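Local coordinates for proline iminopeptidase-related protein (Thermus thermophilus, PDB 2YYS) that is of unknown function but has the alpha/beta hydrolase fold of the S33 peptidase family and may act as a peptidase, at residues A[26-31]-A[271-276]; A[83-88]-A[110-115]; A[223-226]-A[232-235]. One frame throughout, in Å; residues are numbered along the deposited sequence.

Interaction 1: A[26-31]-A[271-276]; sequences PALFVL and EALAAL
Neither L28 nor the two leucines it meets, L273 and L276, brings a flat group to the contact, so there are no ring faces or edges to assign: branched methyl ends do all the touching. The only ring of strand 27-31, that of F29, lies with F97 on the far side of the strand. L28 sends its CB toward helix 262-274, near the C-terminal end of the chain, and its two methyls divide the work. L28 CD1 stands 4.3 Å from L273 CD2, and L28 CD2 stands 4.3 Å from L276 CD1, so each branch has its own partner. L273 arrives from the flank of its helix with its end swung inward, whereas L276, just past the helix, points toward the strand. With chi2 at 179° the L276 CD1 methyl is anti to CA, which makes it the leading atom. L273 CD2 is itself 4.3 Å from L276 CD1, which closes a small methyl cluster. F53 packs on L28 and L50 on L273, so loop residues add to the apolar surroundings. The backbones remain well separated, with L28 CA 10.4 Å from L273 CA. A buried area of just 77 Å² and purely carbon-carbon contacts imply a small, non-directional contact, whose contribution can come only from dispersion and the burial of methyls.

Interaction 2: A[83-88]-A[110-115]; sequences EDTLLL and LEVLRR
Two neighbouring helices on one side of the alpha/beta hydrolase sheet, 78-91 and 105-115, meet through E83, T85 and L86 on one and V112 and R115 on the other. The short segments approach to 10.2 Å between axes, with a signed crossing angle of -67°. V112 carries the apolar part, its two branches serving different partners: V112 CG1 touches L86 CD2 at 3.9 Å, and V112 CG2 lies 4.1 Å from T85 CB. This split follows from chi1 of 165°, which sets CG1 anti to the backbone N and CG2 anti to the carbonyl carbon. The hydroxyl of T85 is bonded back to L81 O in its own helix. Helix 105-115 follows strand 97-102 and the turn that forms the nucleophile elbow in active relatives, though no nucleophile is established here; F58 under T85 and A119 under V112 show both helices resting on strands of the sheet. Both E83 and R115 are partly exposed, and there R115 grips E83 end-on through two hydrogen bonds of one salt bridge: R115 NH1 is 3.1 Å and R115 NH2 3.0 Å from E83 OE1. That oxygen lies nearly in the guanidinium plane but is met on its anti side, from opposite faces of the carboxylate, whose plane stands 84° to the guanidinium. A bend at chi3 brings the R115 tip to this position. Beside it R114 holds E111 side-on, with R114 NE 2.9 Å from E111 OE2 and R114 NH2 2.9 Å from E111 OE1, while R115 CG lies 3.7 Å above the R114 guanidinium plane, toward its rim.

Interaction 3: A[223-226]-A[232-235]; sequences VLVG and SYPY
S232 and Y233 fold back onto V225 and G226, bringing the loop after strand 221-226 against the strand it has just left. In alpha/beta hydrolases the loop following this strand commonly carries the catalytic acid, although no such role is established here. S232 comes first: its CB points toward the strand, and S232 OG rests 3.4 Å from V225 CG2. That is a van der Waals touch, since the hydroxyl is hydrogen-bonded to P127 O, which accounts for the polar atom in this buried place. Y233 follows and meets two residues. Its CB approaches the backbone, Y233 CB lying 3.4 Å from G226 O, and its ring reaches the valine, with Y233 CD1 3.8 Å from V225 CG1. The two side chains cross at about a right angle. V225 can serve both neighbours because chi1 of 66° places CG1 between the backbone N and the carbonyl carbon, toward the tyrosine, and CG2 anti to N, toward the serine. The strand itself is paired with the edge strand 247-250, whose V249 also packs on both V225 and Y233, while the tyrosine hydroxyl bonds to E237 OE2. A cis peptide bond joins Y233 to P234 and turns the chain sharply, so that P234 CB sits 3.7 Å above one face of the Y233 ring, offset toward the rim. Y235, next along, takes no part in this contact; its OH is hydrogen-bonded to T211 OG1 and N130 ND2.

All three contacts are largely buried and built around the one mixed sheet, yet they differ in what they join. Interaction 1 links a central strand to the last long helix by methyls alone, interaction 2 joins two helices on the other side of that strand, and interaction 3 folds a loop onto a strand near the edge. Only interaction 2 adds a charged pair, between partly exposed residues. Interactions 1 and 2 touch, L31 CD2 lying 3.7 Å from T85 OG1; interactions 1 and 3 touch where A272 CB is 4.0 Å from L224 CD1. Interactions 2 and 3 do not, their nearest atoms being about 8 Å apart.

Interaction 1: A[26-31]-A[271-276]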
loop_
_atom_site.group_PDB
_atom_site.type_symbol
_atom_site.label_atom_id
_atom_site.label_comp_id
_atom_site.label_asym_id
_atom_site.label_seq_id
_atom_site.Cartn_x
_atom_site.Cartn_y
_atom_site.Cartn_z
ATOM N N PRO A 26 2.062 -21.016 -2.516
ATOM C CA PRO A 26 1.655 -20.179 -1.382
ATOM C C PRO A 26 1.192 -18.817 -1.876
ATOM O O PRO A 26 1.860 -18.246 -2.718
ATOM C CB PRO A 26 2.924 -20.062 -0.543
ATOM C CG PRO A 26 4.041 -20.410 -1.451
ATOM C CD PRO A 26 3.495 -21.341 -2.488
ATOM N N ALA A 27 0.076 -18.320 -1.358
ATOM C CA ALA A 27 -0.608 -17.182 -1.945
ATOM C C ALA A 27 -0.293 -15.871 -1.223
ATOM O O ALA A 27 -0.230 -15.834 0.009
ATOM C CB ALA A 27 -2.086 -17.433 -1.939
ATOM N N LEU A 28 -0.095 -14.808 -2.010
ATOM C CA LEU A 28 0.044 -13.436 -1.520
ATOM C C LEU A 28 -0.910 -12.534 -2.251
ATOM O O LEU A 28 -0.998 -12.606 -3.477
ATOM C CB LEU A 28 1.465 -12.915 -1.769
ATOM C CG LEU A 28 2.550 -13.724 -1.084
ATOM C CD1 LEU A 28 3.915 -13.326 -1.584
ATOM C CD2 LEU A 28 2.450 -13.529 0.428
ATOM N N PHE A 29 -1.616 -11.687 -1.503
ATOM C CA PHE A 29 -2.461 -10.656 -2.067
ATOM C C PHE A 29 -1.769 -9.307 -1.933
ATOM O O PHE A 29 -1.185 -8.999 -0.889
ATOM C CB PHE A 29 -3.822 -10.660 -1.370
ATOM C CG PHE A 29 -4.719 -11.763 -1.846
ATOM C CD1 PHE A 29 -5.831 -11.492 -2.604
ATOM C CD2 PHE A 29 -4.403 -13.081 -1.585
ATOM C CE1 PHE A 29 -6.644 -12.517 -3.065
ATOM C CE2 PHE A 29 -5.211 -14.107 -2.048
ATOM C CZ PHE A 29 -6.320 -13.824 -2.792
ATOM N N VAL A 30 -1.832 -8.505 -2.994
ATOM C CA VAL A 30 -1.127 -7.229 -3.039
ATOM C C VAL A 30 -2.127 -6.108 -2.859
ATOM O O VAL A 30 -3.132 -6.041 -3.564
ATOM C CB VAL A 30 -0.349 -7.068 -4.345
ATOM C CG1 VAL A 30 0.402 -5.724 -4.405
ATOM C CG2 VAL A 30 0.633 -8.199 -4.476
ATOM N N LEU A 31 -1.857 -5.250 -1.879
ATOM C CA LEU A 31 -2.714 -4.118 -1.566
ATOM C C LEU A 31 -1.994 -2.804 -1.905
ATOM O O LEU A 31 -1.106 -2.357 -1.168
ATOM C CB LEU A 31 -3.125 -4.177 -0.090
ATOM C CG LEU A 31 -4.127 -5.292 0.240
ATOM C CD1 LEU A 31 -4.216 -5.541 1.744
ATOM C CD2 LEU A 31 -5.505 -4.952 -0.318
ATOM N N GLU A 271 14.687 -11.064 2.702
ATOM C CA GLU A 271 14.699 -11.376 4.123
ATOM C C GLU A 271 13.257 -11.382 4.668
ATOM O O GLU A 271 12.868 -12.300 5.379
ATOM C CB GLU A 271 15.587 -10.365 4.872
ATOM C CG GLU A 271 15.528 -10.449 6.390
ATOM C CD GLU A 271 16.414 -9.422 7.087
ATOM O OE1 GLU A 271 16.435 -8.235 6.672
ATOM O OE2 GLU A 271 17.091 -9.802 8.069
ATOM N N ALA A 272 12.471 -10.363 4.318
ATOM C CA ALA A 272 11.074 -10.261 4.763
ATOM C C ALA A 272 10.234 -11.464 4.300
ATOM O O ALA A 272 9.460 -12.019 5.073
ATOM C CB ALA A 272 10.446 -8.958 4.266
ATOM N N LEU A 273 10.393 -11.857 3.037
ATOM C CA LEU A 273 9.658 -12.993 2.493
ATOM C C LEU A 273 10.005 -14.287 3.220
ATOM O O LEU A 273 9.125 -15.065 3.538
ATOM C CB LEU A 273 9.941 -13.178 1.009
ATOM C CG LEU A 273 9.365 -12.124 0.075
ATOM C CD1 LEU A 273 10.049 -12.260 -1.269
ATOM C CD2 LEU A 273 7.844 -12.258 -0.065
ATOM N N ALA A 274 11.296 -14.513 3.454
ATOM C CA ALA A 274 11.767 -15.702 4.166
ATOM C C ALA A 274 11.199 -15.761 5.585
ATOM O O ALA A 274 10.855 -16.832 6.066
ATOM C CB ALA A 274 13.306 -15.746 4.201
ATOM N N ALA A 275 11.068 -14.603 6.225
ATOM C CA ALA A 275 10.529 -14.512 7.582
ATOM C C ALA A 275 9.028 -14.784 7.686
ATOM O O ALA A 275 8.498 -14.884 8.789
ATOM C CB ALA A 275 10.843 -13.142 8.183
ATOM N N LEU A 276 8.342 -14.900 6.554
ATOM C CA LEU A 276 6.910 -15.195 6.556
ATOM C C LEU A 276 6.634 -16.653 6.931
ATOM O O LEU A 276 5.497 -17.019 7.175
ATOM C CB LEU A 276 6.290 -14.878 5.190
ATOM C CG LEU A 276 6.118 -13.399 4.815
ATOM C CD1 LEU A 276 5.512 -13.298 3.426
ATOM C CD2 LEU A 276 5.257 -12.603 5.807
#

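Interaction 2: A[83-88]-A[110-115]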
loop_
_atom_site.group_PDB
_atom_site.type_symbol
_atom_site.label_atom_id
_atom_site.label_comp_id
_atom_site.label_asym_id
_atom_site.label_seq_id
_atom_site.Cartn_x
_atom_site.Cartn_y
_atom_site.Cartn_z
ATOM N N GLU A 83 -13.068 -6.179 3.171
ATOM C CA GLU A 83 -14.007 -7.257 2.874
ATOM C C GLU A 83 -13.849 -7.740 1.429
ATOM O O GLU A 83 -13.908 -8.942 1.158
ATOM C CB GLU A 83 -15.434 -6.782 3.183
ATOM C CG GLU A 83 -15.694 -6.730 4.696
ATOM C CD GLU A 83 -16.697 -5.667 5.140
ATOM O OE1 GLU A 83 -16.636 -5.244 6.325
ATOM O OE2 GLU A 83 -17.541 -5.243 4.318
ATOM N N ASP A 84 -13.593 -6.796 0.517
ATOM C CA ASP A 84 -13.293 -7.116 -0.869
ATOM C C ASP A 84 -12.121 -8.074 -0.971
ATOM O O ASP A 84 -12.116 -8.956 -1.802
ATOM C CB ASP A 84 -12.906 -5.854 -1.640
ATOM C CG ASP A 84 -14.095 -5.044 -2.088
ATOM O OD1 ASP A 84 -15.257 -5.479 -1.898
ATOM O OD2 ASP A 84 -13.932 -3.951 -2.663
ATOM N N THR A 85 -11.113 -7.879 -0.131
ATOM C CA THR A 85 -9.922 -8.705 -0.211
ATOM C C THR A 85 -10.303 -10.160 0.077
ATOM O O THR A 85 -9.893 -11.068 -0.638
ATOM C CB THR A 85 -8.846 -8.198 0.758
ATOM O OG1 THR A 85 -8.560 -6.819 0.481
ATOM C CG2 THR A 85 -7.528 -8.918 0.527
ATOM N N LEU A 86 -11.097 -10.369 1.119
ATOM C CA LEU A 86 -11.547 -11.713 1.482
ATOM C C LEU A 86 -12.490 -12.291 0.444
ATOM O O LEU A 86 -12.377 -13.459 0.112
ATOM C CB LEU A 86 -12.234 -11.723 2.846
ATOM C CG LEU A 86 -11.311 -12.002 4.024
ATOM C CD1 LEU A 86 -10.747 -13.417 3.960
ATOM C CD2 LEU A 86 -10.172 -10.948 4.107
ATOM N N LEU A 87 -13.408 -11.478 -0.073
ATOM C CA LEU A 87 -14.328 -11.948 -1.112
ATOM C C LEU A 87 -13.556 -12.343 -2.373
ATOM O O LEU A 87 -13.870 -13.338 -3.023
ATOM C CB LEU A 87 -15.396 -10.891 -1.410
ATOM C CG LEU A 87 -16.399 -10.667 -0.268
ATOM C CD1 LEU A 87 -17.261 -9.447 -0.516
ATOM C CD2 LEU A 87 -17.312 -11.897 -0.053
ATOM N N LEU A 88 -12.505 -11.596 -2.689
ATOM C CA LEU A 88 -11.683 -11.921 -3.843
ATOM C C LEU A 88 -10.995 -13.269 -3.611
ATOM O O LEU A 88 -10.971 -14.124 -4.494
ATOM C CB LEU A 88 -10.651 -10.818 -4.115
ATOM C CG LEU A 88 -9.663 -11.081 -5.263
ATOM C CD1 LEU A 88 -10.399 -11.373 -6.563
ATOM C CD2 LEU A 88 -8.696 -9.910 -5.448
ATOM N N LEU A 110 -3.573 -4.370 7.652
ATOM C CA LEU A 110 -3.677 -4.517 9.100
ATOM C C LEU A 110 -5.104 -4.834 9.534
ATOM O O LEU A 110 -5.306 -5.652 10.417
ATOM C CB LEU A 110 -3.163 -3.265 9.808
ATOM C CG LEU A 110 -1.655 -3.106 9.618
ATOM C CD1 LEU A 110 -1.225 -1.670 9.812
ATOM C CD2 LEU A 110 -0.904 -4.029 10.561
ATOM N N GLU A 111 -6.090 -4.215 8.894
ATOM C CA GLU A 111 -7.485 -4.548 9.159
ATOM C C GLU A 111 -7.854 -5.952 8.675
ATOM O O GLU A 111 -8.630 -6.639 9.336
ATOM C CB GLU A 111 -8.423 -3.511 8.552
ATOM C CG GLU A 111 -8.551 -2.277 9.416
ATOM C CD GLU A 111 -9.237 -2.590 10.732
ATOM O OE1 GLU A 111 -10.465 -2.854 10.709
ATOM O OE2 GLU A 111 -8.536 -2.616 11.771
ATOM N N VAL A 112 -7.298 -6.381 7.543
ATOM C CA VAL A 112 -7.493 -7.761 7.084
ATOM C C VAL A 112 -6.911 -8.736 8.117
ATOM O O VAL A 112 -7.567 -9.691 8.502
ATOM C CB VAL A 112 -6.867 -8.007 5.699
ATOM C CG1 VAL A 112 -6.758 -9.497 5.403
ATOM C CG2 VAL A 112 -7.675 -7.327 4.610
ATOM N N LEU A 113 -5.685 -8.497 8.564
ATOM C CA LEU A 113 -5.080 -9.341 9.601
ATOM C C LEU A 113 -5.908 -9.377 10.885
ATOM O O LEU A 113 -6.122 -10.433 11.462
ATOM C CB LEU A 113 -3.671 -8.866 9.934
ATOM C CG LEU A 113 -2.580 -9.194 8.922
ATOM C CD1 LEU A 113 -1.372 -8.308 9.190
ATOM C CD2 LEU A 113 -2.198 -10.645 8.985
ATOM N N ARG A 114 -6.386 -8.223 11.324
ATOM C CA ARG A 114 -7.091 -8.139 12.592
ATOM C C ARG A 114 -8.390 -8.939 12.547
ATOM O O ARG A 114 -8.716 -9.659 13.492
ATOM C CB ARG A 114 -7.382 -6.684 12.935
ATOM C CG ARG A 114 -7.927 -6.480 14.346
ATOM C CD ARG A 114 -8.274 -5.044 14.671
ATOM N NE ARG A 114 -9.329 -4.508 13.811
ATOM C CZ ARG A 114 -10.639 -4.758 13.923
ATOM N NH1 ARG A 114 -11.116 -5.557 14.872
ATOM N NH2 ARG A 114 -11.487 -4.198 13.080
ATOM N N ARG A 115 -9.108 -8.834 11.434
ATOM C CA ARG A 115 -10.427 -9.442 11.314
ATOM C C ARG A 115 -10.393 -10.874 10.803
ATOM O O ARG A 115 -11.350 -11.607 10.988
ATOM C CB ARG A 115 -11.322 -8.596 10.400
ATOM C CG ARG A 115 -11.562 -7.210 10.951
ATOM C CD ARG A 115 -12.327 -6.291 10.044
ATOM N NE ARG A 115 -13.571 -6.903 9.613
ATOM C CZ ARG A 115 -14.347 -6.442 8.645
ATOM N NH1 ARG A 115 -14.025 -5.341 7.976
ATOM N NH2 ARG A 115 -15.463 -7.090 8.346
#

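Interaction 3: A[223-226]-A[232-235]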
loop_
_atom_site.group_PDB
_atom_site.type_symbol
_atom_site.label_atom_id
_atom_site.label_comp_id
_atom_site.label_asym_id
_atom_site.label_seq_id
_atom_site.Cartn_x
_atom_site.Cartn_y
_atom_site.Cartn_z
ATOM N N VAL A 223 8.246 -4.484 8.281
ATOM C CA VAL A 223 8.127 -3.141 7.763
ATOM C C VAL A 223 9.406 -2.810 6.998
ATOM O O VAL A 223 10.505 -2.945 7.526
ATOM C CB VAL A 223 7.910 -2.107 8.883
ATOM C CG1 VAL A 223 7.882 -0.706 8.313
ATOM C CG2 VAL A 223 6.613 -2.403 9.653
ATOM N N LEU A 224 9.232 -2.402 5.747
ATOM C CA LEU A 224 10.312 -1.927 4.885
ATOM C C LEU A 224 9.958 -0.530 4.447
ATOM O O LEU A 224 8.853 -0.297 3.959
ATOM C CB LEU A 224 10.434 -2.782 3.623
ATOM C CG LEU A 224 11.308 -4.025 3.614
ATOM C CD1 LEU A 224 10.849 -5.019 4.632
ATOM C CD2 LEU A 224 11.286 -4.652 2.219
ATOM N N VAL A 225 10.892 0.397 4.589
ATOM C CA VAL A 225 10.616 1.791 4.284
ATOM C C VAL A 225 11.886 2.525 3.860
ATOM O O VAL A 225 12.987 2.170 4.258
ATOM C CB VAL A 225 9.954 2.473 5.509
ATOM C CG1 VAL A 225 10.925 2.549 6.684
ATOM C CG2 VAL A 225 9.407 3.851 5.159
ATOM N N GLY A 226 11.725 3.562 3.054
ATOM C CA GLY A 226 12.860 4.357 2.613
ATOM C C GLY A 226 13.143 5.429 3.639
ATOM O O GLY A 226 12.231 6.082 4.121
ATOM N N SER A 232 6.153 8.440 4.829
ATOM C CA SER A 232 6.111 7.268 5.709
ATOM C C SER A 232 7.120 7.304 6.860
ATOM O O SER A 232 6.788 6.896 7.958
ATOM C CB SER A 232 6.366 5.995 4.894
ATOM O OG SER A 232 6.144 4.828 5.670
ATOM N N TYR A 233 8.350 7.748 6.589
ATOM C CA TYR A 233 9.438 7.752 7.569
ATOM C C TYR A 233 9.664 9.173 8.087
ATOM O O TYR A 233 9.638 10.118 7.288
ATOM C CB TYR A 233 10.741 7.194 6.947
ATOM C CG TYR A 233 11.780 6.867 7.995
ATOM C CD1 TYR A 233 11.697 5.694 8.730
ATOM C CD2 TYR A 233 12.798 7.764 8.307
ATOM C CE1 TYR A 233 12.606 5.412 9.738
ATOM C CE2 TYR A 233 13.726 7.479 9.311
ATOM C CZ TYR A 233 13.613 6.303 10.023
ATOM O OH TYR A 233 14.496 5.999 11.025
ATOM N N PRO A 234 9.927 9.369 9.383
ATOM C CA PRO A 234 10.139 8.321 10.394
ATOM C C PRO A 234 8.915 7.755 11.127
ATOM O O PRO A 234 9.135 6.975 12.050
ATOM C CB PRO A 234 11.037 9.031 11.423
ATOM C CG PRO A 234 10.629 10.474 11.357
ATOM C CD PRO A 234 10.131 10.715 9.950
ATOM N N TYR A 235 7.686 8.092 10.747
ATOM C CA TYR A 235 6.534 7.554 11.471
ATOM C C TYR A 235 6.465 6.025 11.436
ATOM O O TYR A 235 5.921 5.416 12.349
ATOM C CB TYR A 235 5.217 8.159 10.981
ATOM C CG TYR A 235 4.164 8.070 12.047
ATOM C CD1 TYR A 235 4.072 9.031 13.040
ATOM C CD2 TYR A 235 3.289 6.988 12.094
ATOM C CE1 TYR A 235 3.120 8.932 14.050
ATOM C CE2 TYR A 235 2.350 6.875 13.082
ATOM C CZ TYR A 235 2.258 7.846 14.060
ATOM O OH TYR A 235 1.312 7.707 15.044
#